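Local coordinates for flagellar biosynthesis protein FlhF (Bacillus subtilis, PDB 2PX0) that binds GTP as an SRP-family GTPase, is needed to build the bacterial flagellum and may take part in its translocation, at residues L48-T60 and T253-S265. Sequence-based numbering, arbitrary orientation.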
ATOM      1  N   LEU A  48      -5.526  18.488 -18.387  1.00 69.53           N
ATOM      2  CA  LEU A  48      -6.017  18.080 -17.069  1.00 68.35           C
ATOM      3  C   LEU A  48      -6.112  16.566 -16.996  1.00 67.88           C
ATOM      4  O   LEU A  48      -5.571  15.938 -16.081  1.00 66.94           O
ATOM      5  CB  LEU A  48      -7.399  18.675 -16.799  1.00 67.26           C
ATOM      6  CG  LEU A  48      -7.564  20.180 -16.983  1.00 67.19           C
ATOM      7  CD1 LEU A  48      -8.920  20.605 -16.423  1.00 66.60           C
ATOM      8  CD2 LEU A  48      -6.441  20.915 -16.270  1.00 67.72           C
ATOM      9  N   LEU A  49      -6.811  15.990 -17.972  1.00 68.45           N
ATOM     10  CA  LEU A  49      -6.989  14.546 -18.048  1.00 69.97           C
ATOM     11  C   LEU A  49      -5.639  13.833 -17.912  1.00 71.70           C
ATOM     12  O   LEU A  49      -5.517  12.852 -17.172  1.00 72.07           O
ATOM     13  CB  LEU A  49      -7.670  14.174 -19.371  1.00 66.72           C
ATOM     14  CG  LEU A  49      -9.123  14.636 -19.496  1.00 63.70           C
ATOM     15  CD1 LEU A  49      -9.633  14.431 -20.905  1.00 63.71           C
ATOM     16  CD2 LEU A  49      -9.968  13.862 -18.509  1.00 62.87           C
ATOM     17  N   GLN A  50      -4.631  14.333 -18.626  1.00 73.17           N
ATOM     18  CA  GLN A  50      -3.284  13.768 -18.574  1.00 72.46           C
ATOM     19  C   GLN A  50      -2.844  13.651 -17.131  1.00 71.14           C
ATOM     20  O   GLN A  50      -2.437  12.579 -16.681  1.00 70.15           O
ATOM     21  CB  GLN A  50      -2.287  14.675 -19.316  1.00 74.37           C
ATOM     22  CG  GLN A  50      -2.221  14.448 -20.801  1.00 76.70           C
ATOM     23  CD  GLN A  50      -1.951  12.993 -21.124  1.00 79.67           C
ATOM     24  OE1 GLN A  50      -0.993  12.397 -20.609  1.00 77.74           O
ATOM     25  NE2 GLN A  50      -2.797  12.405 -21.978  1.00 79.91           N
ATOM     26  N   GLU A  51      -2.940  14.776 -16.425  1.00 70.07           N
ATOM     27  CA  GLU A  51      -2.543  14.890 -15.029  1.00 71.24           C
ATOM     28  C   GLU A  51      -3.173  13.863 -14.071  1.00 69.68           C
ATOM     29  O   GLU A  51      -2.517  13.391 -13.132  1.00 68.95           O
ATOM     30  CB  GLU A  51      -2.810  16.325 -14.550  1.00 73.59           C
ATOM     31  CG  GLU A  51      -1.888  17.357 -15.221  1.00 78.20           C
ATOM     32  CD  GLU A  51      -2.169  18.811 -14.822  1.00 79.48           C
ATOM     33  OE1 GLU A  51      -2.191  19.110 -13.604  1.00 80.83           O
ATOM     34  OE2 GLU A  51      -2.351  19.656 -15.734  1.00 78.95           O
ATOM     35  N   THR A  52      -4.434  13.515 -14.309  1.00 67.59           N
ATOM     36  CA  THR A  52      -5.131  12.543 -13.468  1.00 64.50           C
ATOM     37  C   THR A  52      -4.678  11.138 -13.838  1.00 63.76           C
ATOM     38  O   THR A  52      -4.199  10.904 -14.940  1.00 65.08           O
ATOM     39  CB  THR A  52      -6.635  12.624 -13.677  1.00 62.34           C
ATOM     40  OG1 THR A  52      -6.937  12.283 -15.034  1.00 60.56           O
ATOM     41  CG2 THR A  52      -7.123  14.034 -13.407  1.00 61.32           C
ATOM     42  N   GLY A  53      -4.833  10.195 -12.925  1.00 62.54           N
ATOM     43  CA  GLY A  53      -4.406   8.842 -13.226  1.00 61.67           C
ATOM     44  C   GLY A  53      -5.308   8.122 -14.207  1.00 60.69           C
ATOM     45  O   GLY A  53      -5.022   6.986 -14.588  1.00 62.75           O
ATOM     46  N   ILE A  54      -6.395   8.781 -14.608  1.00 58.69           N
ATOM     47  CA  ILE A  54      -7.372   8.226 -15.548  1.00 53.74           C
ATOM     48  C   ILE A  54      -6.693   7.392 -16.638  1.00 52.39           C
ATOM     49  O   ILE A  54      -5.660   7.789 -17.170  1.00 51.29           O
ATOM     50  CB  ILE A  54      -8.173   9.376 -16.200  1.00 51.15           C
ATOM     51  CG1 ILE A  54      -8.902  10.165 -15.120  1.00 51.00           C
ATOM     52  CG2 ILE A  54      -9.186   8.849 -17.163  1.00 50.39           C
ATOM     53  CD1 ILE A  54      -9.815   9.319 -14.278  1.00 51.35           C
ATOM     54  N   LYS A  55      -7.254   6.231 -16.961  1.00 51.30           N
ATOM     55  CA  LYS A  55      -6.664   5.404 -18.004  1.00 49.43           C
ATOM     56  C   LYS A  55      -7.042   5.892 -19.402  1.00 48.60           C
ATOM     57  O   LYS A  55      -8.158   6.346 -19.646  1.00 45.97           O
ATOM     58  CB  LYS A  55      -7.044   3.922 -17.831  1.00 49.85           C
ATOM     59  CG  LYS A  55      -8.508   3.565 -17.976  1.00 48.58           C
ATOM     60  CD  LYS A  55      -8.694   2.073 -17.707  1.00 51.21           C
ATOM     61  CE  LYS A  55     -10.175   1.676 -17.662  1.00 55.20           C
ATOM     62  NZ  LYS A  55     -10.419   0.239 -17.285  1.00 52.98           N
ATOM     63  N   GLU A  56      -6.068   5.797 -20.302  1.00 49.85           N
ATOM     64  CA  GLU A  56      -6.179   6.214 -21.688  1.00 50.07           C
ATOM     65  C   GLU A  56      -7.576   6.142 -22.283  1.00 49.87           C
ATOM     66  O   GLU A  56      -8.158   7.168 -22.664  1.00 48.61           O
ATOM     67  CB  GLU A  56      -5.210   5.385 -22.531  1.00 50.79           C
ATOM     68  CG  GLU A  56      -4.103   6.200 -23.173  1.00 54.78           C
ATOM     69  CD  GLU A  56      -3.497   7.238 -22.228  1.00 57.88           C
ATOM     70  OE1 GLU A  56      -3.018   6.870 -21.124  1.00 57.50           O
ATOM     71  OE2 GLU A  56      -3.496   8.432 -22.601  1.00 59.14           O
ATOM     72  N   SER A  57      -8.109   4.930 -22.372  1.00 48.55           N
ATOM     73  CA  SER A  57      -9.433   4.740 -22.945  1.00 50.05           C
ATOM     74  C   SER A  57     -10.466   5.736 -22.438  1.00 50.59           C
ATOM     75  O   SER A  57     -11.312   6.193 -23.204  1.00 52.18           O
ATOM     76  CB  SER A  57      -9.917   3.314 -22.685  1.00 50.47           C
ATOM     77  OG  SER A  57      -9.428   2.818 -21.448  1.00 54.48           O
ATOM     78  N   THR A  58     -10.388   6.079 -21.154  1.00 50.81           N
ATOM     79  CA  THR A  58     -11.324   7.015 -20.542  1.00 48.86           C
ATOM     80  C   THR A  58     -11.108   8.436 -21.032  1.00 49.12           C
ATOM     81  O   THR A  58     -12.068   9.146 -21.325  1.00 49.56           O
ATOM     82  CB  THR A  58     -11.207   6.998 -19.024  1.00 48.34           C
ATOM     83  OG1 THR A  58     -11.292   5.649 -18.561  1.00 50.47           O
ATOM     84  CG2 THR A  58     -12.342   7.790 -18.391  1.00 47.53           C
ATOM     85  N   LYS A  59      -9.857   8.868 -21.121  1.00 48.93           N
ATOM     86  CA  LYS A  59      -9.602  10.219 -21.599  1.00 51.47           C
ATOM     87  C   LYS A  59     -10.074  10.309 -23.038  1.00 52.36           C
ATOM     88  O   LYS A  59     -10.784  11.240 -23.422  1.00 53.22           O
ATOM     89  CB  LYS A  59      -8.113  10.562 -21.531  1.00 53.11           C
ATOM     90  CG  LYS A  59      -7.557  10.675 -20.120  1.00 56.25           C
ATOM     91  CD  LYS A  59      -6.124  11.197 -20.134  1.00 58.98           C
ATOM     92  CE  LYS A  59      -5.198  10.299 -20.959  1.00 59.52           C
ATOM     93  NZ  LYS A  59      -5.151   8.907 -20.409  1.00 57.28           N
ATOM     94  N   THR A  60      -9.675   9.331 -23.839  1.00 53.10           N
ATOM     95  CA  THR A  60     -10.080   9.315 -25.232  1.00 53.60           C
ATOM     96  C   THR A  60     -11.584   9.566 -25.277  1.00 52.43           C
ATOM     97  O   THR A  60     -12.055  10.459 -25.986  1.00 51.33           O
ATOM     98  CB  THR A  60      -9.754   7.943 -25.894  1.00 54.99           C
ATOM     99  OG1 THR A  60      -8.334   7.749 -25.917  1.00 57.49           O
ATOM    100  CG2 THR A  60     -10.292   7.882 -27.330  1.00 53.26           C
ATOM    101  N   THR A 253      -0.563  10.660  -5.033  1.00 42.95           N
ATOM    102  CA  THR A 253      -0.303  11.825  -5.883  1.00 41.64           C
ATOM    103  C   THR A 253      -1.475  12.170  -6.772  1.00 40.66           C
ATOM    104  O   THR A 253      -1.742  13.336  -7.027  1.00 43.13           O
ATOM    105  CB  THR A 253       0.900  11.577  -6.816  1.00 42.30           C
ATOM    106  OG1 THR A 253       2.095  11.481  -6.041  1.00 42.87           O
ATOM    107  CG2 THR A 253       1.037  12.711  -7.818  1.00 45.23           C
ATOM    108  N   SER A 254      -2.140  11.143  -7.281  1.00 38.17           N
ATOM    109  CA  SER A 254      -3.286  11.314  -8.152  1.00 36.59           C
ATOM    110  C   SER A 254      -4.383  10.378  -7.651  1.00 37.23           C
ATOM    111  O   SER A 254      -4.136   9.502  -6.831  1.00 39.77           O
ATOM    112  CB  SER A 254      -2.898  10.970  -9.591  1.00 37.19           C
ATOM    113  OG  SER A 254      -4.038  10.680 -10.383  1.00 40.48           O
ATOM    114  N   LEU A 255      -5.603  10.565  -8.126  1.00 35.84           N
ATOM    115  CA  LEU A 255      -6.698   9.732  -7.694  1.00 31.93           C
ATOM    116  C   LEU A 255      -7.304   9.010  -8.886  1.00 32.47           C
ATOM    117  O   LEU A 255      -8.355   8.366  -8.783  1.00 31.93           O
ATOM    118  CB  LEU A 255      -7.731  10.594  -6.981  1.00 29.90           C
ATOM    119  CG  LEU A 255      -7.416  10.875  -5.508  1.00 28.39           C
ATOM    120  CD1 LEU A 255      -8.301  11.973  -4.980  1.00 29.96           C
ATOM    121  CD2 LEU A 255      -7.643   9.611  -4.702  1.00 29.15           C
ATOM    122  N   GLY A 256      -6.622   9.107 -10.022  1.00 33.13           N
ATOM    123  CA  GLY A 256      -7.112   8.445 -11.217  1.00 35.68           C
ATOM    124  C   GLY A 256      -7.455   6.981 -10.973  1.00 37.60           C
ATOM    125  O   GLY A 256      -8.567   6.537 -11.280  1.00 38.16           O
ATOM    126  N   SER A 257      -6.509   6.229 -10.411  1.00 37.31           N
ATOM    127  CA  SER A 257      -6.726   4.818 -10.143  1.00 36.42           C
ATOM    128  C   SER A 257      -8.017   4.564  -9.354  1.00 38.69           C
ATOM    129  O   SER A 257      -8.765   3.615  -9.640  1.00 38.01           O
ATOM    130  CB  SER A 257      -5.525   4.241  -9.394  1.00 34.16           C
ATOM    131  OG  SER A 257      -5.173   5.031  -8.278  1.00 30.18           O
ATOM    132  N   VAL A 258      -8.285   5.411  -8.363  1.00 37.33           N
ATOM    133  CA  VAL A 258      -9.485   5.234  -7.555  1.00 37.71           C
ATOM    134  C   VAL A 258     -10.719   5.485  -8.433  1.00 39.23           C
ATOM    135  O   VAL A 258     -11.768   4.869  -8.248  1.00 39.76           O
ATOM    136  CB  VAL A 258      -9.466   6.179  -6.319  1.00 36.07           C
ATOM    137  CG1 VAL A 258     -10.591   5.827  -5.366  1.00 31.67           C
ATOM    138  CG2 VAL A 258      -8.135   6.055  -5.609  1.00 33.60           C
ATOM    139  N   PHE A 259     -10.591   6.390  -9.396  1.00 39.99           N
ATOM    140  CA  PHE A 259     -11.691   6.660 -10.315  1.00 41.27           C
ATOM    141  C   PHE A 259     -11.869   5.414 -11.183  1.00 40.74           C
ATOM    142  O   PHE A 259     -12.947   4.807 -11.227  1.00 38.70           O
ATOM    143  CB  PHE A 259     -11.357   7.868 -11.189  1.00 42.79           C
ATOM    144  CG  PHE A 259     -12.416   8.200 -12.192  1.00 42.77           C
ATOM    145  CD1 PHE A 259     -12.441   7.566 -13.421  1.00 42.93           C
ATOM    146  CD2 PHE A 259     -13.385   9.152 -11.910  1.00 43.24           C
ATOM    147  CE1 PHE A 259     -13.416   7.875 -14.367  1.00 44.02           C
ATOM    148  CE2 PHE A 259     -14.361   9.467 -12.846  1.00 45.29           C
ATOM    149  CZ  PHE A 259     -14.378   8.827 -14.079  1.00 43.56           C
ATOM    150  N   ASN A 260     -10.791   5.035 -11.862  1.00 40.52           N
ATOM    151  CA  ASN A 260     -10.793   3.845 -12.703  1.00 42.15           C
ATOM    152  C   ASN A 260     -11.581   2.692 -12.057  1.00 41.12           C
ATOM    153  O   ASN A 260     -12.395   2.039 -12.711  1.00 39.04           O
ATOM    154  CB  ASN A 260      -9.358   3.377 -12.951  1.00 44.78           C
ATOM    155  CG  ASN A 260      -8.538   4.372 -13.745  1.00 50.20           C
ATOM    156  OD1 ASN A 260      -8.936   4.814 -14.832  1.00 51.46           O
ATOM    157  ND2 ASN A 260      -7.372   4.721 -13.214  1.00 53.93           N
ATOM    158  N   ILE A 261     -11.323   2.447 -10.773  1.00 40.30           N
ATOM    159  CA  ILE A 261     -11.980   1.373 -10.042  1.00 39.65           C
ATOM    160  C   ILE A 261     -13.456   1.620  -9.853  1.00 41.33           C
ATOM    161  O   ILE A 261     -14.272   0.688  -9.909  1.00 41.51           O
ATOM    162  CB  ILE A 261     -11.360   1.165  -8.644  1.00 37.95           C
ATOM    163  CG1 ILE A 261     -10.003   0.481  -8.766  1.00 38.46           C
ATOM    164  CG2 ILE A 261     -12.257   0.302  -7.803  1.00 37.20           C
ATOM    165  CD1 ILE A 261     -10.065  -0.857  -9.443  1.00 33.19           C
ATOM    166  N   LEU A 262     -13.797   2.876  -9.609  1.00 42.76           N
ATOM    167  CA  LEU A 262     -15.182   3.229  -9.388  1.00 43.46           C
ATOM    168  C   LEU A 262     -15.964   3.242 -10.684  1.00 44.41           C
ATOM    169  O   LEU A 262     -17.099   2.772 -10.720  1.00 47.90           O
ATOM    170  CB  LEU A 262     -15.281   4.589  -8.704  1.00 41.13           C
ATOM    171  CG  LEU A 262     -14.954   4.623  -7.219  1.00 37.65           C
ATOM    172  CD1 LEU A 262     -14.812   6.078  -6.749  1.00 37.04           C
ATOM    173  CD2 LEU A 262     -16.052   3.901  -6.463  1.00 36.24           C
ATOM    174  N   ALA A 263     -15.353   3.766 -11.744  1.00 43.95           N
ATOM    175  CA  ALA A 263     -16.008   3.856 -13.051  1.00 46.99           C
ATOM    176  C   ALA A 263     -16.664   2.536 -13.437  1.00 49.98           C
ATOM    177  O   ALA A 263     -17.822   2.492 -13.869  1.00 52.74           O
ATOM    178  CB  ALA A 263     -15.006   4.247 -14.100  1.00 45.37           C
ATOM    179  N   GLU A 264     -15.906   1.460 -13.269  1.00 51.21           N
ATOM    180  CA  GLU A 264     -16.380   0.130 -13.569  1.00 51.03           C
ATOM    181  C   GLU A 264     -16.868  -0.599 -12.298  1.00 51.96           C
ATOM    182  O   GLU A 264     -16.497  -1.746 -12.058  1.00 53.65           O
ATOM    183  CB  GLU A 264     -15.256  -0.637 -14.252  1.00 50.21           C
ATOM    184  CG  GLU A 264     -13.901  -0.429 -13.593  1.00 51.78           C
ATOM    185  CD  GLU A 264     -12.730  -0.940 -14.430  1.00 54.93           C
ATOM    186  OE1 GLU A 264     -12.477  -0.374 -15.524  1.00 56.47           O
ATOM    187  OE2 GLU A 264     -12.057  -1.903 -13.991  1.00 54.20           O
ATOM    188  N   SER A 265     -17.703   0.066 -11.491  1.00 51.52           N
ATOM    189  CA  SER A 265     -18.271  -0.516 -10.247  1.00 51.53           C
ATOM    190  C   SER A 265     -19.764  -0.202 -10.170  1.00 52.30           C
ATOM    191  O   SER A 265     -20.284   0.582 -10.960  1.00 55.17           O
ATOM    192  CB  SER A 265     -17.649   0.097  -8.975  1.00 51.39           C
ATOM    193  OG  SER A 265     -16.267  -0.141  -8.843  1.00 45.54           O
TER
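K55 makes two polar links to the helix 256-263 region. Its backbone N donates to N260 OD1 at 3.1 Å. The bond lies in the carbonyl plane, on a lone pair, with an N-H...O angle of 147°. Its side chain adds a salt bridge, NZ to E264 OE1 at 2.8 Å. The ammonium comes in on the syn side, 17° out of the carboxylate plane. The chain runs extended beyond CG, which carries NZ past N260 to the end of the helix. Y226 hydrogen-bonds both K55 NZ and E264 OE2. A methionine in place of K55 would probably leave the E264 carboxylate without its charged mate.

G53 N makes a weak hydrogen bond to S254 OG, the N-H pointing well off the oxygen (120°). The same OG accepts from G256 N at 3.0 Å, closing an ST turn at the helix start.

G53 and G256 have the nearest CA atoms across the contact, 3.4 Å apart, with no side chain between the backbones.

The apolar part is small. I54 CD1 and T58 CG2 approach the F259 ring obliquely. L294 of helix 287-294 also touches F259.

Side-chain oxygens on backbone N-H groups and the salt bridge thus hold the turn between helices 41-51 and 56-71 from the start of helix 256-263 to just past its end, which probably fixes how the N domain sits on the GTPase domain.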